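Local coordinates for protein putative chitobiase (Bacteroides thetaiotaomicron, PDB 3HNM) that is of unknown function but, as an F5/8 type C domain of a putative chitobiase, may help to bind carbohydrate, at residues F80-P85 / S156-Y161. Residues are numbered along the deposited sequence; the frame is centred on the assembly and turned at random.
Sequences FGFANP and SLGEVY
Tyr161 O lies over one face of the Phe80 ring, 3.6 Å from CD2, while Val160 CG2 comes in obliquely beside CZ at 3.3 Å. Phe82 meets Leu157 at about a right angle, CD1 to CD1 4.1 Å, and Trp117 makes an edge-to-face pair with its ring. Phe80 and Phe82 stand on strand 74-83 and Leu157 and Val160 on strand 156-166, antiparallel neighbours in one sheet of an F5/8 type C beta-sandwich, and both phenylalanine rings also meet Phe141 of the facing sheet. Phe80 reaches Val160 because its CG stands anti to the backbone N (chi1 174°), which carries the ring obliquely across the valine, CE2 and CZ against Val160 CG2. An alanine at Phe80 is likely to open a gap beside Val160 CG2 and leave Phe141 without one of its aromatic neighbours. On the other face of the sheet, the Tyr161 ring lies obliquely against Ala83, with CE2 3.8 Å from CB. Gly81 and Tyr161 form a hydrogen-bonded pair: Tyr161 N to Gly81 O is 2.7 Å, and Gly81 N returns the bond to Tyr161 O. Further along, Gly158 and Glu159 both face Ala83 in a classic beta bulge. Gly158 also belongs to the magnesium site with Ser43, Asp46, Asn48 and Thr51. Past the bulge, Pro85 CG rests 3.4 Å from Ser156 OG, a hydroxyl hydrogen-bonded to His91 O.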
# COMPACT_ATOMS: atom_id res chain seq x y z
N PHE A 80 5.86 2.11 8.67
CA PHE A 80 4.97 1.78 7.56
C PHE A 80 5.83 1.61 6.32
O PHE A 80 6.86 2.26 6.17
CB PHE A 80 3.95 2.91 7.34
CG PHE A 80 3.09 2.73 6.12
CD1 PHE A 80 3.58 3.03 4.85
CD2 PHE A 80 1.80 2.22 6.23
CE1 PHE A 80 2.80 2.82 3.72
CE2 PHE A 80 1.02 2.01 5.10
CZ PHE A 80 1.52 2.31 3.85
N GLY A 81 5.42 0.71 5.43
CA GLY A 81 6.19 0.50 4.23
C GLY A 81 5.45 -0.38 3.26
O GLY A 81 4.34 -0.83 3.55
N PHE A 82 6.04 -0.65 2.11
CA PHE A 82 5.41 -1.50 1.12
C PHE A 82 6.48 -2.31 0.40
O PHE A 82 7.67 -2.15 0.67
CB PHE A 82 4.61 -0.65 0.12
CG PHE A 82 5.41 0.46 -0.52
CD1 PHE A 82 6.21 0.21 -1.64
CD2 PHE A 82 5.37 1.75 -0.00
CE1 PHE A 82 6.95 1.23 -2.22
CE2 PHE A 82 6.12 2.78 -0.58
CZ PHE A 82 6.91 2.52 -1.70
N ALA A 83 6.06 -3.19 -0.50
CA ALA A 83 7.01 -4.00 -1.25
C ALA A 83 6.56 -4.24 -2.70
O ALA A 83 5.55 -4.90 -2.95
CB ALA A 83 7.22 -5.33 -0.55
N ASN A 84 7.31 -3.70 -3.65
CA ASN A 84 6.99 -3.88 -5.05
C ASN A 84 6.70 -5.35 -5.35
O ASN A 84 7.06 -6.25 -4.57
CB ASN A 84 8.14 -3.36 -5.91
CG ASN A 84 8.06 -1.86 -6.13
OD1 ASN A 84 9.07 -1.14 -6.03
ND2 ASN A 84 6.85 -1.38 -6.44
N PRO A 85 6.02 -5.63 -6.47
CA PRO A 85 5.69 -7.00 -6.86
C PRO A 85 6.92 -7.85 -7.03
O PRO A 85 7.99 -7.36 -7.37
CB PRO A 85 4.94 -6.81 -8.17
CG PRO A 85 4.23 -5.53 -7.93
CD PRO A 85 5.33 -4.67 -7.35
N SER A 156 2.12 -1.42 -10.61
CA SER A 156 1.60 -2.54 -9.85
C SER A 156 2.30 -2.55 -8.50
O SER A 156 3.47 -2.18 -8.39
CB SER A 156 1.82 -3.86 -10.58
OG SER A 156 3.18 -4.11 -10.84
N LEU A 157 1.56 -2.94 -7.46
CA LEU A 157 2.07 -2.98 -6.09
C LEU A 157 2.06 -4.37 -5.49
O LEU A 157 1.09 -5.11 -5.65
CB LEU A 157 1.23 -2.07 -5.21
CG LEU A 157 1.91 -1.71 -3.90
CD1 LEU A 157 3.18 -0.91 -4.21
CD2 LEU A 157 0.97 -0.90 -3.02
N GLY A 158 3.13 -4.72 -4.79
CA GLY A 158 3.21 -6.04 -4.17
C GLY A 158 2.42 -6.12 -2.88
O GLY A 158 1.46 -6.89 -2.77
N GLU A 159 2.80 -5.31 -1.89
CA GLU A 159 2.13 -5.31 -0.60
C GLU A 159 2.53 -4.17 0.34
O GLU A 159 3.59 -3.56 0.19
CB GLU A 159 2.38 -6.64 0.07
CG GLU A 159 1.55 -6.85 1.28
CD GLU A 159 1.37 -8.30 1.56
OE1 GLU A 159 2.41 -8.98 1.72
OE2 GLU A 159 0.20 -8.77 1.61
N VAL A 160 1.67 -3.90 1.33
CA VAL A 160 1.88 -2.83 2.32
C VAL A 160 1.95 -3.35 3.78
O VAL A 160 1.03 -4.01 4.25
CB VAL A 160 0.74 -1.78 2.21
CG1 VAL A 160 -0.59 -2.48 2.15
CG2 VAL A 160 0.77 -0.83 3.39
N TYR A 161 3.04 -3.03 4.48
CA TYR A 161 3.25 -3.45 5.87
C TYR A 161 3.03 -2.29 6.84
O TYR A 161 3.19 -1.12 6.47
CB TYR A 161 4.68 -3.97 6.04
CG TYR A 161 5.08 -4.98 5.00
CD1 TYR A 161 4.40 -6.20 4.90
CD2 TYR A 161 6.12 -4.72 4.11
CE1 TYR A 161 4.73 -7.14 3.93
CE2 TYR A 161 6.47 -5.66 3.13
CZ TYR A 161 5.76 -6.87 3.05
OH TYR A 161 6.07 -7.82 2.08